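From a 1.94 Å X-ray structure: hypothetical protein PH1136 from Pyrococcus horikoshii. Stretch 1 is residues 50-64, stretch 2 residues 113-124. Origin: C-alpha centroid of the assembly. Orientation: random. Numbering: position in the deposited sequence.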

ATOM      1  N   PHE A  50      -7.477  -7.395   0.369  1.00 21.58           N
ATOM      2  CA  PHE A  50      -6.098  -7.549   0.826  1.00 21.26           C
ATOM      3  C   PHE A  50      -5.112  -6.829  -0.093  1.00 21.66           C
ATOM      4  O   PHE A  50      -4.168  -6.188   0.370  1.00 21.51           O
ATOM      5  CB  PHE A  50      -5.773  -9.042   0.969  1.00 22.09           C
ATOM      6  CG  PHE A  50      -6.588  -9.715   2.043  1.00 23.92           C
ATOM      7  CD1 PHE A  50      -6.304  -9.487   3.387  1.00 24.93           C
ATOM      8  CD2 PHE A  50      -7.691 -10.495   1.715  1.00 23.16           C
ATOM      9  CE1 PHE A  50      -7.103 -10.017   4.386  1.00 23.44           C
ATOM     10  CE2 PHE A  50      -8.502 -11.033   2.705  1.00 22.55           C
ATOM     11  CZ  PHE A  50      -8.214 -10.797   4.046  1.00 20.40           C
ATOM     12  N   THR A  51      -5.363  -6.927  -1.390  1.00 19.98           N
ATOM     13  CA  THR A  51      -4.538  -6.267  -2.384  1.00 20.38           C
ATOM     14  C   THR A  51      -4.618  -4.758  -2.176  1.00 21.43           C
ATOM     15  O   THR A  51      -3.600  -4.036  -2.263  1.00 22.45           O
ATOM     16  CB  THR A  51      -5.034  -6.602  -3.781  1.00 21.38           C
ATOM     17  OG1 THR A  51      -5.107  -8.022  -3.912  1.00 25.17           O
ATOM     18  CG2 THR A  51      -4.074  -6.044  -4.831  1.00 22.72           C
ATOM     19  N   PHE A  52      -5.827  -4.276  -1.902  1.00 19.73           N
ATOM     20  CA  PHE A  52      -6.026  -2.844  -1.636  1.00 19.28           C
ATOM     21  C   PHE A  52      -5.302  -2.447  -0.346  1.00 20.70           C
ATOM     22  O   PHE A  52      -4.670  -1.395  -0.286  1.00 21.43           O
ATOM     23  CB  PHE A  52      -7.521  -2.517  -1.482  1.00 20.08           C
ATOM     24  CG  PHE A  52      -7.799  -1.072  -1.086  1.00 20.41           C
ATOM     25  CD1 PHE A  52      -8.085  -0.112  -2.050  1.00 22.01           C
ATOM     26  CD2 PHE A  52      -7.762  -0.685   0.247  1.00 19.81           C
ATOM     27  CE1 PHE A  52      -8.332   1.230  -1.684  1.00 21.48           C
ATOM     28  CE2 PHE A  52      -8.004   0.655   0.637  1.00 19.09           C
ATOM     29  CZ  PHE A  52      -8.289   1.614  -0.337  1.00 19.27           C
ATOM     30  N   GLY A  53      -5.401  -3.295   0.681  1.00 20.86           N
ATOM     31  CA  GLY A  53      -4.760  -2.992   1.946  1.00 20.25           C
ATOM     32  C   GLY A  53      -3.269  -2.847   1.732  1.00 22.69           C
ATOM     33  O   GLY A  53      -2.639  -1.941   2.268  1.00 19.95           O
ATOM     34  N   LEU A  54      -2.688  -3.764   0.961  1.00 22.93           N
ATOM     35  CA  LEU A  54      -1.255  -3.663   0.677  1.00 23.15           C
ATOM     36  C   LEU A  54      -0.944  -2.343  -0.033  1.00 23.36           C
ATOM     37  O   LEU A  54       0.001  -1.628   0.343  1.00 22.91           O
ATOM     38  CB  LEU A  54      -0.785  -4.845  -0.188  1.00 21.49           C
ATOM     39  CG  LEU A  54       0.550  -4.682  -0.939  1.00 23.94           C
ATOM     40  CD1 LEU A  54       1.707  -4.569   0.046  1.00 22.81           C
ATOM     41  CD2 LEU A  54       0.772  -5.883  -1.852  1.00 20.87           C
ATOM     42  N   ALA A  55      -1.713  -2.006  -1.060  1.00 20.75           N
ATOM     43  CA  ALA A  55      -1.448  -0.744  -1.768  1.00 22.85           C
ATOM     44  C   ALA A  55      -1.605   0.486  -0.853  1.00 21.22           C
ATOM     45  O   ALA A  55      -0.816   1.432  -0.918  1.00 24.73           O
ATOM     46  CB  ALA A  55      -2.373  -0.612  -2.984  1.00 23.28           C
ATOM     47  N   ASP A  56      -2.637   0.459  -0.014  1.00 21.74           N
ATOM     48  CA  ASP A  56      -2.944   1.541   0.950  1.00 23.34           C
ATOM     49  C   ASP A  56      -1.721   1.758   1.869  1.00 21.05           C
ATOM     50  O   ASP A  56      -1.263   2.883   2.076  1.00 21.93           O
ATOM     51  CB  ASP A  56      -4.185   1.104   1.768  1.00 23.69           C
ATOM     52  CG  ASP A  56      -4.591   2.097   2.869  1.00 25.72           C
ATOM     53  OD1 ASP A  56      -3.828   3.047   3.176  1.00 24.96           O
ATOM     54  OD2 ASP A  56      -5.697   1.894   3.444  1.00 23.88           O
ATOM     55  N   TYR A  57      -1.199   0.665   2.415  1.00 21.50           N
ATOM     56  CA  TYR A  57      -0.044   0.723   3.300  1.00 20.86           C
ATOM     57  C   TYR A  57       1.183   1.290   2.582  1.00 22.49           C
ATOM     58  O   TYR A  57       1.914   2.089   3.161  1.00 20.11           O
ATOM     59  CB  TYR A  57       0.226  -0.692   3.882  1.00 20.30           C
ATOM     60  CG  TYR A  57       1.406  -0.859   4.855  1.00 20.55           C
ATOM     61  CD1 TYR A  57       1.728   0.129   5.801  1.00 18.26           C
ATOM     62  CD2 TYR A  57       2.112  -2.070   4.909  1.00 21.70           C
ATOM     63  CE1 TYR A  57       2.706  -0.092   6.769  1.00 20.91           C
ATOM     64  CE2 TYR A  57       3.087  -2.309   5.877  1.00 24.34           C
ATOM     65  CZ  TYR A  57       3.377  -1.315   6.813  1.00 22.85           C
ATOM     66  OH  TYR A  57       4.277  -1.568   7.825  1.00 23.74           O
ATOM     67  N   ALA A  58       1.415   0.898   1.325  1.00 21.29           N
ATOM     68  CA  ALA A  58       2.562   1.418   0.595  1.00 22.35           C
ATOM     69  C   ALA A  58       2.448   2.943   0.446  1.00 22.08           C
ATOM     70  O   ALA A  58       3.440   3.691   0.573  1.00 19.78           O
ATOM     71  CB  ALA A  58       2.661   0.744  -0.802  1.00 23.41           C
ATOM     72  N   ALA A  59       1.232   3.394   0.178  1.00 19.83           N
ATOM     73  CA  ALA A  59       0.940   4.811   0.014  1.00 19.91           C
ATOM     74  C   ALA A  59       1.252   5.577   1.310  1.00 19.65           C
ATOM     75  O   ALA A  59       1.863   6.650   1.269  1.00 23.01           O
ATOM     76  CB  ALA A  59      -0.542   4.991  -0.381  1.00 20.28           C
HETATM   77  N   MSE A  60       0.858   5.018   2.453  1.00 20.10           N
HETATM   78  CA  MSE A  60       1.134   5.649   3.732  1.00 19.56           C
HETATM   79  C   MSE A  60       2.652   5.762   3.926  1.00 23.59           C
HETATM   80  O   MSE A  60       3.136   6.735   4.513  1.00 21.90           O
HETATM   81  CB  MSE A  60       0.537   4.837   4.894  1.00 20.84           C
HETATM   82  CG  MSE A  60      -0.996   4.666   4.885  1.00 21.41           C
HETATM   83 SE   MSE A  60      -1.944   6.204   5.075  1.00 10.51          SE
HETATM   84  CE  MSE A  60      -1.894   6.766   3.561  1.00 15.99           C
ATOM     85  N   LEU A  61       3.412   4.776   3.448  1.00 23.74           N
ATOM     86  CA  LEU A  61       4.875   4.838   3.613  1.00 23.52           C
ATOM     87  C   LEU A  61       5.555   5.723   2.592  1.00 24.05           C
ATOM     88  O   LEU A  61       6.679   6.170   2.817  1.00 24.64           O
ATOM     89  CB  LEU A  61       5.511   3.434   3.616  1.00 23.45           C
ATOM     90  CG  LEU A  61       5.015   2.568   4.784  1.00 23.39           C
ATOM     91  CD1 LEU A  61       5.787   1.248   4.865  1.00 23.34           C
ATOM     92  CD2 LEU A  61       5.166   3.331   6.076  1.00 21.50           C
ATOM     93  N   ALA A  62       4.898   5.983   1.467  1.00 23.10           N
ATOM     94  CA  ALA A  62       5.487   6.879   0.490  1.00 23.85           C
ATOM     95  C   ALA A  62       5.452   8.291   1.105  1.00 26.80           C
ATOM     96  O   ALA A  62       6.289   9.134   0.779  1.00 22.65           O
ATOM     97  CB  ALA A  62       4.719   6.834  -0.824  1.00 26.07           C
ATOM     98  N   VAL A  63       4.495   8.551   1.996  1.00 23.03           N
ATOM     99  CA  VAL A  63       4.428   9.870   2.650  1.00 24.71           C
ATOM    100  C   VAL A  63       5.266   9.783   3.915  1.00 25.09           C
ATOM    101  O   VAL A  63       6.040  10.683   4.222  1.00 26.07           O
ATOM    102  CB  VAL A  63       2.983  10.259   2.992  1.00 25.46           C
ATOM    103  CG1 VAL A  63       2.961  11.610   3.740  1.00 30.03           C
ATOM    104  CG2 VAL A  63       2.160  10.345   1.690  1.00 22.32           C
ATOM    105  N   ASN A  64       5.081   8.697   4.655  1.00 25.72           N
ATOM    106  CA  ASN A  64       5.857   8.404   5.852  1.00 28.82           C
ATOM    107  C   ASN A  64       5.937   9.530   6.874  1.00 31.56           C
ATOM    108  O   ASN A  64       7.016   9.896   7.336  1.00 32.22           O
ATOM    109  CB  ASN A  64       7.271   7.973   5.437  1.00 27.54           C
ATOM    110  CG  ASN A  64       8.045   7.324   6.574  1.00 26.05           C
ATOM    111  OD1 ASN A  64       7.470   6.629   7.412  1.00 26.50           O
ATOM    112  ND2 ASN A  64       9.366   7.538   6.601  1.00 26.73           N
ATOM    113  N   VAL A 113       0.879  -6.027 -13.617  1.00 27.24           N
ATOM    114  CA  VAL A 113       0.165  -5.121 -12.732  1.00 27.48           C
ATOM    115  C   VAL A 113      -1.162  -5.808 -12.369  1.00 26.46           C
ATOM    116  O   VAL A 113      -1.884  -6.272 -13.260  1.00 24.99           O
ATOM    117  CB  VAL A 113      -0.111  -3.776 -13.434  1.00 28.14           C
ATOM    118  CG1 VAL A 113      -1.036  -2.915 -12.583  1.00 31.01           C
ATOM    119  CG2 VAL A 113       1.227  -3.039 -13.671  1.00 30.45           C
ATOM    120  N   VAL A 114      -1.464  -5.914 -11.072  1.00 23.21           N
ATOM    121  CA  VAL A 114      -2.718  -6.523 -10.634  1.00 22.08           C
ATOM    122  C   VAL A 114      -3.653  -5.447 -10.067  1.00 26.01           C
ATOM    123  O   VAL A 114      -4.852  -5.663  -9.941  1.00 24.06           O
ATOM    124  CB  VAL A 114      -2.490  -7.642  -9.564  1.00 23.69           C
ATOM    125  CG1 VAL A 114      -1.595  -8.737 -10.145  1.00 27.19           C
ATOM    126  CG2 VAL A 114      -1.865  -7.062  -8.284  1.00 24.21           C
ATOM    127  N   LEU A 115      -3.087  -4.295  -9.701  1.00 23.27           N
ATOM    128  CA  LEU A 115      -3.888  -3.184  -9.200  1.00 24.54           C
ATOM    129  C   LEU A 115      -3.190  -1.860  -9.480  1.00 23.38           C
ATOM    130  O   LEU A 115      -1.973  -1.777  -9.401  1.00 26.09           O
ATOM    131  CB  LEU A 115      -4.129  -3.304  -7.678  1.00 21.20           C
ATOM    132  CG  LEU A 115      -4.925  -2.124  -7.057  1.00 22.13           C
ATOM    133  CD1 LEU A 115      -5.751  -2.634  -5.879  1.00 24.50           C
ATOM    134  CD2 LEU A 115      -3.982  -0.980  -6.600  1.00 20.46           C
ATOM    135  N   GLU A 116      -3.957  -0.829  -9.813  1.00 25.26           N
ATOM    136  CA  GLU A 116      -3.376   0.495 -10.020  1.00 26.82           C
ATOM    137  C   GLU A 116      -4.329   1.478  -9.364  1.00 26.81           C
ATOM    138  O   GLU A 116      -5.557   1.327  -9.437  1.00 22.11           O
ATOM    139  CB  GLU A 116      -3.215   0.834 -11.521  1.00 32.17           C
ATOM    140  CG  GLU A 116      -4.476   0.600 -12.361  1.00 43.55           C
ATOM    141  CD  GLU A 116      -4.361   1.105 -13.793  1.00 47.95           C
ATOM    142  OE1 GLU A 116      -3.275   0.944 -14.393  1.00 50.00           O
ATOM    143  OE2 GLU A 116      -5.366   1.648 -14.318  1.00 49.69           O
ATOM    144  N   GLY A 117      -3.784   2.496  -8.717  1.00 22.27           N
ATOM    145  CA  GLY A 117      -4.681   3.440  -8.083  1.00 25.64           C
ATOM    146  C   GLY A 117      -4.052   4.733  -7.646  1.00 23.59           C
ATOM    147  O   GLY A 117      -2.828   4.851  -7.624  1.00 23.48           O
ATOM    148  N   LYS A 118      -4.906   5.706  -7.336  1.00 22.32           N
ATOM    149  CA  LYS A 118      -4.476   6.999  -6.837  1.00 25.16           C
ATOM    150  C   LYS A 118      -4.971   7.063  -5.400  1.00 23.49           C
ATOM    151  O   LYS A 118      -6.141   6.781  -5.135  1.00 24.12           O
ATOM    152  CB  LYS A 118      -5.103   8.140  -7.632  1.00 26.72           C
ATOM    153  CG  LYS A 118      -4.492   8.343  -9.004  1.00 36.57           C
ATOM    154  CD  LYS A 118      -4.695   9.781  -9.483  1.00 36.00           C
ATOM    155  CE  LYS A 118      -4.425   9.884 -10.980  1.00 42.84           C
ATOM    156  NZ  LYS A 118      -3.463   8.831 -11.425  1.00 42.36           N
ATOM    157  N   PHE A 119      -4.081   7.400  -4.477  1.00 20.71           N
ATOM    158  CA  PHE A 119      -4.437   7.490  -3.066  1.00 22.05           C
ATOM    159  C   PHE A 119      -4.222   8.934  -2.593  1.00 25.42           C
ATOM    160  O   PHE A 119      -3.121   9.483  -2.716  1.00 26.10           O
ATOM    161  CB  PHE A 119      -3.581   6.509  -2.256  1.00 22.63           C
ATOM    162  CG  PHE A 119      -3.856   5.060  -2.587  1.00 23.02           C
ATOM    163  CD1 PHE A 119      -3.504   4.537  -3.827  1.00 24.69           C
ATOM    164  CD2 PHE A 119      -4.545   4.251  -1.690  1.00 21.89           C
ATOM    165  CE1 PHE A 119      -3.848   3.211  -4.173  1.00 26.51           C
ATOM    166  CE2 PHE A 119      -4.888   2.940  -2.020  1.00 24.55           C
ATOM    167  CZ  PHE A 119      -4.544   2.423  -3.255  1.00 24.55           C
ATOM    168  N   TYR A 120      -5.288   9.539  -2.072  1.00 24.26           N
ATOM    169  CA  TYR A 120      -5.271  10.922  -1.591  1.00 25.26           C
ATOM    170  C   TYR A 120      -5.071  10.858  -0.090  1.00 23.96           C
ATOM    171  O   TYR A 120      -5.982  10.490   0.666  1.00 24.70           O
ATOM    172  CB  TYR A 120      -6.586  11.627  -1.966  1.00 22.22           C
ATOM    173  CG  TYR A 120      -6.866  11.593  -3.453  1.00 27.18           C
ATOM    174  CD1 TYR A 120      -7.143  10.389  -4.096  1.00 23.23           C
ATOM    175  CD2 TYR A 120      -6.818  12.758  -4.229  1.00 27.39           C
ATOM    176  CE1 TYR A 120      -7.363  10.337  -5.464  1.00 31.18           C
ATOM    177  CE2 TYR A 120      -7.033  12.715  -5.598  1.00 27.41           C
ATOM    178  CZ  TYR A 120      -7.304  11.501  -6.209  1.00 27.38           C
ATOM    179  OH  TYR A 120      -7.510  11.423  -7.561  1.00 35.06           O
ATOM    180  N   CYS A 121      -3.856  11.222   0.316  1.00 23.48           N
ATOM    181  CA  CYS A 121      -3.409  11.159   1.695  1.00 24.78           C
ATOM    182  C   CYS A 121      -3.297  12.527   2.377  1.00 26.91           C
ATOM    183  O   CYS A 121      -2.972  13.536   1.736  1.00 24.79           O
ATOM    184  CB  CYS A 121      -2.042  10.457   1.736  1.00 24.68           C
ATOM    185  SG  CYS A 121      -1.914   8.992   0.625  1.00 29.15           S
ATOM    186  N   TYR A 122      -3.557  12.535   3.686  1.00 23.20           N
ATOM    187  CA  TYR A 122      -3.509  13.768   4.467  1.00 27.05           C
ATOM    188  C   TYR A 122      -2.627  13.651   5.684  1.00 26.85           C
ATOM    189  O   TYR A 122      -2.777  12.725   6.472  1.00 22.59           O
ATOM    190  CB  TYR A 122      -4.914  14.134   4.953  1.00 28.74           C
ATOM    191  CG  TYR A 122      -5.837  14.536   3.842  1.00 32.10           C
ATOM    192  CD1 TYR A 122      -5.845  15.849   3.357  1.00 35.84           C
ATOM    193  CD2 TYR A 122      -6.678  13.602   3.248  1.00 34.28           C
ATOM    194  CE1 TYR A 122      -6.675  16.223   2.299  1.00 37.88           C
ATOM    195  CE2 TYR A 122      -7.505  13.952   2.194  1.00 37.77           C
ATOM    196  CZ  TYR A 122      -7.502  15.261   1.721  1.00 38.76           C
ATOM    197  OH  TYR A 122      -8.291  15.590   0.652  1.00 40.31           O
ATOM    198  N   VAL A 123      -1.726  14.608   5.845  1.00 29.23           N
ATOM    199  CA  VAL A 123      -0.871  14.639   7.012  1.00 28.29           C
ATOM    200  C   VAL A 123      -1.603  15.586   7.967  1.00 30.67           C
ATOM    201  O   VAL A 123      -1.754  16.784   7.683  1.00 29.87           O
ATOM    202  CB  VAL A 123       0.512  15.185   6.642  1.00 30.27           C
ATOM    203  CG1 VAL A 123       1.387  15.281   7.876  1.00 25.37           C
ATOM    204  CG2 VAL A 123       1.152  14.264   5.596  1.00 29.92           C
ATOM    205  N   LEU A 124      -2.066  15.039   9.080  1.00 29.97           N
ATOM    206  CA  LEU A 124      -2.839  15.796  10.063  1.00 32.86           C
ATOM    207  C   LEU A 124      -1.992  16.464  11.132  1.00 34.45           C
ATOM    208  O   LEU A 124      -0.868  16.041  11.398  1.00 30.88           O
ATOM    209  CB  LEU A 124      -3.853  14.861  10.735  1.00 34.31           C
ATOM    210  CG  LEU A 124      -4.617  13.931   9.776  1.00 34.54           C
ATOM    211  CD1 LEU A 124      -5.474  12.932  10.550  1.00 30.85           C
ATOM    212  CD2 LEU A 124      -5.489  14.754   8.852  1.00 34.85           C
TER

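Residues 50-63 are the last part of a helix, which lies across a strand that includes L115 to Y122, with their axes 9.4 Å apart at closest approach and their N-to-C directions 49° apart. No hydrogen bond joins the two; from L54 to A62 each NH bonds to the carbonyl four residues earlier, as A59 N does to A55 O at 3.0 Å, and the contact between the stretches is made by apolar groups.

The strand sends L115, F119 and C121 toward the helix and E116, Y120 and Y122 away from it. G117 falls on the inward side but has no side chain; a CB there would be crowded by F119 CE1, at 3.1 Å. The helix answers with T51, A55, A59 and V63, spaced four residues apart, so that they recur along one face.

F119 has the largest area covered by the helix, 95 Å². Its chi1 of -65° (m) carries the ring back along the strand, over the space G117 leaves free, and its CZ comes 3.7 Å from A55 CB. Alanine suits positions 55 and 59 because a lone methyl lets the helix sit close to F119: A59 CB is 3.9 Å from F119 CB. F52 starts out sideways, but with chi1 at 175° (t) its ring approaches F119 obliquely, F52 CE1 to F119 CE2 3.9 Å, the planes inclined at 42°.

Toward the start of the strand, T51 presents its methyl: CG2 lies 3.9 Å from L115 CD1. The leucine, chi1 t with chi2 between wells at 149°, spreads its branches along the helix, so that L115 CD2 reaches A55 CB at 4.0 Å.

At the other end, selenomethionine M60 also leaves its backbone sideways, yet its flexible m, m, p chain folds to bring CE within 3.7 Å of C121 SG, an apolar contact of a methyl with the sulfur. V63, chi1 t, divides its methyls: V63 CG2 is 4.2 Å from C121 CB, and V63 CG1 is 3.7 Å from V123 CG2.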